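Local coordinates for protein extracellular invertase (Aspergillus kawachii, PDB 5XH8) that probably cleaves sucrose and transfers its fructosyl unit to build fructooligosaccharides such as 1-kestose, as a family 32 beta-fructofuranosidase, at residues A[204-210]-A[221-227]; A[242-246]-A[270-275]. All coordinates share one frame; numbering follows the deposited sequence.

Contact 1 of 2, residues A[204-210]-A[221-227]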
loop_
_atom_site.group_PDB
_atom_site.type_symbol
_atom_site.label_atom_id
_atom_site.label_comp_id
_atom_site.label_asym_id
_atom_site.label_seq_id
_atom_site.Cartn_x
_atom_site.Cartn_y
_atom_site.Cartn_z
ATOM N N PRO A 204 -19.703 -2.229 13.704
ATOM C CA PRO A 204 -18.612 -3.199 13.763
ATOM C C PRO A 204 -18.763 -4.385 12.816
ATOM O O PRO A 204 -19.895 -4.757 12.450
ATOM C CB PRO A 204 -18.657 -3.685 15.219
ATOM C CG PRO A 204 -20.061 -3.431 15.662
ATOM C CD PRO A 204 -20.431 -2.151 14.984
ATOM N N ALA A 205 -17.632 -4.987 12.446
ATOM C CA ALA A 205 -17.621 -6.114 11.532
ATOM C C ALA A 205 -16.333 -6.914 11.549
ATOM O O ALA A 205 -15.272 -6.409 11.927
ATOM C CB ALA A 205 -17.876 -5.631 10.110
ATOM N N GLN A 206 -16.448 -8.170 11.130
ATOM C CA GLN A 206 -15.337 -8.968 10.704
ATOM C C GLN A 206 -15.397 -9.101 9.198
ATOM O O GLN A 206 -16.431 -9.536 8.622
ATOM C CB GLN A 206 -15.391 -10.359 11.320
ATOM C CG GLN A 206 -15.229 -10.367 12.830
ATOM C CD GLN A 206 -15.159 -11.776 13.393
ATOM O OE1 GLN A 206 -15.300 -12.770 12.670
ATOM N NE2 GLN A 206 -14.918 -11.867 14.686
ATOM N N PHE A 207 -14.289 -8.736 8.564
ATOM C CA PHE A 207 -14.108 -8.881 7.138
ATOM C C PHE A 207 -13.424 -10.215 6.896
ATOM O O PHE A 207 -12.348 -10.457 7.457
ATOM C CB PHE A 207 -13.232 -7.740 6.616
ATOM C CG PHE A 207 -13.751 -6.377 6.959
ATOM C CD1 PHE A 207 -14.746 -5.777 6.178
ATOM C CD2 PHE A 207 -13.279 -5.705 8.063
ATOM C CE1 PHE A 207 -15.231 -4.523 6.496
ATOM C CE2 PHE A 207 -13.754 -4.454 8.383
ATOM C CZ PHE A 207 -14.736 -3.864 7.601
ATOM N N LEU A 208 -14.020 -11.062 6.043
ATOM C CA LEU A 208 -13.570 -12.448 5.845
ATOM C C LEU A 208 -12.864 -12.575 4.512
ATOM O O LEU A 208 -13.323 -11.994 3.520
ATOM C CB LEU A 208 -14.765 -13.423 5.918
ATOM C CG LEU A 208 -14.487 -14.927 5.725
ATOM C CD1 LEU A 208 -13.615 -15.480 6.854
ATOM C CD2 LEU A 208 -15.792 -15.725 5.613
ATOM N N TYR A 209 -11.762 -13.330 4.498
ATOM C CA TYR A 209 -10.979 -13.601 3.301
ATOM C C TYR A 209 -10.570 -15.055 3.219
ATOM O O TYR A 209 -10.464 -15.732 4.233
ATOM C CB TYR A 209 -9.668 -12.757 3.288
ATOM C CG TYR A 209 -9.863 -11.274 3.247
ATOM C CD1 TYR A 209 -10.219 -10.570 4.391
ATOM C CD2 TYR A 209 -9.684 -10.561 2.070
ATOM C CE1 TYR A 209 -10.412 -9.204 4.355
ATOM C CE2 TYR A 209 -9.867 -9.192 2.029
ATOM C CZ TYR A 209 -10.218 -8.523 3.185
ATOM O OH TYR A 209 -10.425 -7.179 3.160
ATOM N N ARG A 210 -10.265 -15.527 2.014
ATOM C CA ARG A 210 -9.604 -16.831 1.869
ATOM C C ARG A 210 -8.393 -16.687 0.994
ATOM O O ARG A 210 -8.366 -15.821 0.127
ATOM C CB ARG A 210 -10.559 -17.888 1.314
ATOM C CG ARG A 210 -11.006 -17.716 -0.126
ATOM C CD ARG A 210 -11.894 -18.888 -0.550
ATOM N NE ARG A 210 -12.502 -18.598 -1.832
ATOM C CZ ARG A 210 -13.452 -19.320 -2.436
ATOM N NH1 ARG A 210 -13.958 -20.425 -1.892
ATOM N NH2 ARG A 210 -13.897 -18.921 -3.618
ATOM N N TYR A 221 -11.615 -11.594 -1.078
ATOM C CA TYR A 221 -12.572 -11.045 -0.134
ATOM C C TYR A 221 -13.904 -11.804 -0.210
ATOM O O TYR A 221 -14.443 -11.985 -1.300
ATOM C CB TYR A 221 -12.808 -9.564 -0.420
ATOM C CG TYR A 221 -13.782 -8.899 0.536
ATOM C CD1 TYR A 221 -13.621 -9.006 1.925
ATOM C CD2 TYR A 221 -14.862 -8.158 0.055
ATOM C CE1 TYR A 221 -14.520 -8.389 2.795
ATOM C CE2 TYR A 221 -15.759 -7.540 0.917
ATOM C CZ TYR A 221 -15.578 -7.652 2.285
ATOM O OH TYR A 221 -16.491 -7.050 3.129
ATOM N N LEU A 222 -14.423 -12.229 0.942
ATOM C CA LEU A 222 -15.672 -12.996 1.026
ATOM C C LEU A 222 -16.800 -12.268 1.732
ATOM O O LEU A 222 -17.854 -12.863 2.027
ATOM C CB LEU A 222 -15.408 -14.312 1.732
ATOM C CG LEU A 222 -14.404 -15.217 1.032
ATOM C CD1 LEU A 222 -14.073 -16.380 1.932
ATOM C CD2 LEU A 222 -14.920 -15.703 -0.328
ATOM N N GLY A 223 -16.603 -10.987 2.001
ATOM C CA GLY A 223 -17.659 -10.145 2.564
ATOM C C GLY A 223 -17.539 -9.953 4.057
ATOM O O GLY A 223 -16.720 -10.606 4.727
ATOM N N GLN A 224 -18.381 -9.068 4.577
ATOM C CA GLN A 224 -18.542 -8.927 6.012
ATOM C C GLN A 224 -19.339 -10.095 6.574
ATOM O O GLN A 224 -20.544 -9.971 6.794
ATOM C CB GLN A 224 -19.264 -7.634 6.341
ATOM C CG GLN A 224 -18.455 -6.416 5.959
ATOM C CD GLN A 224 -19.277 -5.179 5.994
ATOM O OE1 GLN A 224 -19.634 -4.634 4.939
ATOM N NE2 GLN A 224 -19.583 -4.705 7.192
ATOM N N TRP A 225 -18.670 -11.214 6.821
ATOM C CA TRP A 225 -19.377 -12.429 7.207
ATOM C C TRP A 225 -20.145 -12.250 8.531
ATOM O O TRP A 225 -21.102 -12.958 8.768
ATOM C CB TRP A 225 -18.438 -13.652 7.200
ATOM C CG TRP A 225 -17.748 -13.939 8.478
ATOM C CD1 TRP A 225 -17.069 -13.049 9.274
ATOM C CD2 TRP A 225 -17.663 -15.196 9.127
ATOM N NE1 TRP A 225 -16.583 -13.678 10.394
ATOM C CE2 TRP A 225 -16.924 -15.002 10.330
ATOM C CE3 TRP A 225 -18.151 -16.476 8.833
ATOM C CZ2 TRP A 225 -16.662 -16.048 11.228
ATOM C CZ3 TRP A 225 -17.870 -17.519 9.719
ATOM C CH2 TRP A 225 -17.136 -17.296 10.904
ATOM N N TRP A 226 -19.710 -11.317 9.384
ATOM C CA TRP A 226 -20.453 -10.933 10.573
ATOM C C TRP A 226 -20.335 -9.428 10.739
ATOM O O TRP A 226 -19.219 -8.871 10.716
ATOM C CB TRP A 226 -19.919 -11.658 11.828
ATOM C CG TRP A 226 -20.649 -11.299 13.102
ATOM C CD1 TRP A 226 -21.997 -11.037 13.238
ATOM C CD2 TRP A 226 -20.095 -11.202 14.419
ATOM N NE1 TRP A 226 -22.294 -10.740 14.541
ATOM C CE2 TRP A 226 -21.156 -10.841 15.295
ATOM C CE3 TRP A 226 -18.808 -11.377 14.948
ATOM C CZ2 TRP A 226 -20.968 -10.643 16.667
ATOM C CZ3 TRP A 226 -18.610 -11.164 16.316
ATOM C CH2 TRP A 226 -19.698 -10.810 17.163
ATOM N N HIS A 227 -21.479 -8.762 10.866
ATOM C CA HIS A 227 -21.512 -7.345 11.133
ATOM C C HIS A 227 -22.766 -7.022 11.935
ATOM O O HIS A 227 -23.733 -7.751 11.877
ATOM C CB HIS A 227 -21.459 -6.552 9.812
ATOM C CG HIS A 227 -22.639 -6.796 8.923
ATOM N ND1 HIS A 227 -23.772 -6.010 8.960
ATOM C CD2 HIS A 227 -22.884 -7.768 8.012
ATOM C CE1 HIS A 227 -24.653 -6.473 8.093
ATOM N NE2 HIS A 227 -24.144 -7.546 7.512
#
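Gln206 and Trp225 are joined side chain to side chain, beside a ladder of backbone bonds linking strands 204-210 and 221-224, which run antiparallel at 163°. In that ladder Gln206 N donates to Trp226 O (2.9 Å), Leu208 N to Gly223 O (3.0 Å) and Leu222 N to Leu208 O (2.8 Å). The register shifts by one at the corner of Trp225 and Trp226, and again before Tyr209 pairs with Tyr221. Gly223 suits its place because its backbone angles would press a beta carbon against the preceding carbonyl.

The polar side-chain bond is nearly straight. Trp225 NE1 gives its hydrogen to Gln206 OE1 at 2.8 Å and 167°, with the oxygen in the indole plane. The glutamine's CG lies anti to its carbonyl carbon and the chain then runs straight, alongside the indole, with amide and ring planes 22° apart. Gln206 NE2 reaches Thr268 OG1, while its amide borders the edge of the Trp226 ring.

Apolar and aliphatic contacts add to the bonds. On the Gln206 face, Leu208 CD2 rests 3.7 Å from Trp225 CB. On the other face, Tyr221 CD1 sits over one face of the Tyr209 ring, 3.7 Å from Tyr209 CZ. Leu222 CD1 lies 3.9 Å from Arg210 CB; Glu220 meets the arginine's charge. Phe207 and Gln224 run side by side, Gln224 CG 3.8 Å from Phe207 CD1.

This hairpin forms the outer pair of a four-stranded propeller blade. Because both halves of the Gln206 amide are engaged, its flip state is defined, and a buried polar group is satisfied between two blades.

Contact 2 of 2, residues A[242-246]-A[270-275]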
loop_
_atom_site.group_PDB
_atom_site.type_symbol
_atom_site.label_atom_id
_atom_site.label_comp_id
_atom_site.label_asym_id
_atom_site.label_seq_id
_atom_site.Cartn_x
_atom_site.Cartn_y
_atom_site.Cartn_z
ATOM N N ARG A 242 -21.953 -4.924 24.803
ATOM C CA ARG A 242 -22.461 -4.384 23.552
ATOM C C ARG A 242 -21.516 -4.716 22.394
ATOM O O ARG A 242 -20.308 -4.923 22.573
ATOM C CB ARG A 242 -22.668 -2.874 23.639
ATOM C CG ARG A 242 -23.403 -2.369 24.882
ATOM C CD ARG A 242 -23.858 -0.925 24.698
ATOM N NE ARG A 242 -24.928 -0.842 23.693
ATOM C CZ ARG A 242 -26.243 -1.009 23.924
ATOM N NH1 ARG A 242 -26.715 -1.260 25.134
ATOM N NH2 ARG A 242 -27.104 -0.939 22.914
ATOM N N TRP A 243 -22.099 -4.807 21.204
ATOM C CA TRP A 243 -21.337 -4.905 19.973
ATOM C C TRP A 243 -20.549 -3.607 19.748
ATOM O O TRP A 243 -19.484 -3.628 19.150
ATOM C CB TRP A 243 -22.247 -5.198 18.778
ATOM C CG TRP A 243 -23.089 -6.463 18.884
ATOM C CD1 TRP A 243 -24.427 -6.582 18.580
ATOM C CD2 TRP A 243 -22.664 -7.774 19.300
ATOM N NE1 TRP A 243 -24.855 -7.879 18.770
ATOM C CE2 TRP A 243 -23.800 -8.632 19.215
ATOM C CE3 TRP A 243 -21.442 -8.316 19.744
ATOM C CZ2 TRP A 243 -23.737 -9.990 19.543
ATOM C CZ3 TRP A 243 -21.381 -9.664 20.079
ATOM C CH2 TRP A 243 -22.519 -10.492 19.974
ATOM N N ALA A 244 -21.103 -2.489 20.217
ATOM C CA ALA A 244 -20.369 -1.260 20.422
ATOM C C ALA A 244 -19.883 -0.659 19.092
ATOM O O ALA A 244 -20.536 -0.867 18.043
ATOM C CB ALA A 244 -19.253 -1.480 21.445
ATOM N N PHE A 245 -18.775 0.081 19.099
ATOM C CA PHE A 245 -18.419 0.892 17.918
ATOM C C PHE A 245 -17.389 0.310 16.973
ATOM O O PHE A 245 -17.200 0.831 15.876
ATOM C CB PHE A 245 -17.995 2.260 18.373
ATOM C CG PHE A 245 -19.106 3.048 19.026
ATOM C CD1 PHE A 245 -19.370 2.915 20.381
ATOM C CD2 PHE A 245 -19.880 3.935 18.280
ATOM C CE1 PHE A 245 -20.379 3.651 20.991
ATOM C CE2 PHE A 245 -20.902 4.676 18.879
ATOM C CZ PHE A 245 -21.147 4.536 20.237
ATOM N N ASN A 246 -16.719 -0.762 17.385
ATOM C CA ASN A 246 -15.644 -1.359 16.584
ATOM C C ASN A 246 -15.290 -2.714 17.181
ATOM O O ASN A 246 -15.292 -2.850 18.388
ATOM C CB ASN A 246 -14.416 -0.432 16.599
ATOM C CG ASN A 246 -13.340 -0.884 15.644
ATOM O OD1 ASN A 246 -13.544 -0.919 14.429
ATOM N ND2 ASN A 246 -12.184 -1.226 16.187
ATOM N N ILE A 270 -13.999 -11.704 20.511
ATOM C CA ILE A 270 -13.746 -10.345 20.034
ATOM C C ILE A 270 -13.650 -9.406 21.190
ATOM O O ILE A 270 -14.289 -9.625 22.208
ATOM C CB ILE A 270 -14.878 -9.780 19.150
ATOM C CG1 ILE A 270 -16.259 -10.115 19.736
ATOM C CG2 ILE A 270 -14.764 -10.338 17.754
ATOM C CD1 ILE A 270 -17.332 -9.204 19.216
ATOM N N GLY A 271 -12.855 -8.358 21.012
ATOM C CA GLY A 271 -12.932 -7.171 21.839
ATOM C C GLY A 271 -13.923 -6.226 21.180
ATOM O O GLY A 271 -13.947 -6.100 19.956
ATOM N N THR A 272 -14.743 -5.552 21.978
ATOM C CA THR A 272 -15.573 -4.474 21.445
ATOM C C THR A 272 -15.219 -3.169 22.136
ATOM O O THR A 272 -15.009 -3.133 23.353
ATOM C CB THR A 272 -17.100 -4.775 21.557
ATOM O OG1 THR A 272 -17.572 -4.562 22.887
ATOM C CG2 THR A 272 -17.387 -6.167 21.145
ATOM N N GLU A 273 -15.137 -2.104 21.333
ATOM C CA GLU A 273 -14.777 -0.777 21.798
ATOM C C GLU A 273 -16.055 0.039 22.010
ATOM O O GLU A 273 -16.735 0.406 21.043
ATOM C CB GLU A 273 -13.864 -0.069 20.797
ATOM C CG GLU A 273 -12.542 -0.778 20.549
ATOM C CD GLU A 273 -11.529 0.144 19.898
ATOM O OE1 GLU A 273 -11.038 1.065 20.598
ATOM O OE2 GLU A 273 -11.281 -0.028 18.686
ATOM N N GLY A 274 -16.356 0.302 23.284
ATOM C CA GLY A 274 -17.548 1.033 23.701
ATOM C C GLY A 274 -17.298 2.447 24.170
ATOM O O GLY A 274 -16.148 2.883 24.393
ATOM N N SER A 275 -18.404 3.165 24.319
ATOM C CA SER A 275 -18.387 4.574 24.670
ATOM C C SER A 275 -19.727 4.948 25.267
ATOM O O SER A 275 -20.731 4.372 24.884
ATOM C CB SER A 275 -18.188 5.394 23.406
ATOM O OG SER A 275 -17.995 6.768 23.696
#
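Thr272 places OG1 between its backbone N and carbonyl carbon (chi1 78°), which points the hydroxyl at Arg242 O; it donates there at 2.8 Å, nearly in line with the carbonyl. Asn246, with CG anti to N (chi1 -172°), and Glu273, with CG anti to the carbonyl carbon (chi1 -61°), send their chains out side by side. Asn246 ND2 thereby meets the anti lone pair of Glu273 OE2 at 2.9 Å, although the carboxylate oxygen stands somewhat out of the amide plane.

Two backbone bonds lay the irregular segment 242-246 along the strand: Phe245 N donates to Glu273 O (2.8 Å), and Glu273 N to Asn246 O (3.0 Å). Glu273 O also lies at the edge of the Phe245 ring, whose CE1 is 3.7 Å from Ser275 CB. Small residues suit the tight crossing: Ala244 CB comes within 3.2 Å of Glu273 O, and Gly274 passes beside that methyl without a side chain.

The other ends of the Asn246 and Glu273 side chains are also engaged, Asn246 OD1 with Thr167 OG1 and Glu273 OE1 with Thr284 OG1. A glycerol molecule lies about 4 Å from the Glu273 side chain, so the contact borders a pocket that probably receives sugar. Since each oxygen of Glu273 has a donor or hydroxyl partner and Asn246 is tied at both ends of its amide, the carboxylate beside that pocket is probably held in a fixed orientation.

Overall arrangement
Coming from the N terminus, the chain first closes contact 1, a hairpin whose two strands are the last in their four-stranded sheet. Only then does it open contact 2, so the two loops follow in series and neither nests nor crosses. The loop that follows the hairpin leads through 242-246 into the short strands 247-248 and 250-255, and strand 265-274 returns past 242-246, closing contact 2. The centres of contacts 1 and 2 are about 16 Å apart, yet the two touch: Pro204 packs on the backbone oxygens of Trp243 and Ala244, and Gln206 and Trp226 on Ile270. Together they tie successive blades of the propeller domain, with contact 2 nearer the middle of the chain.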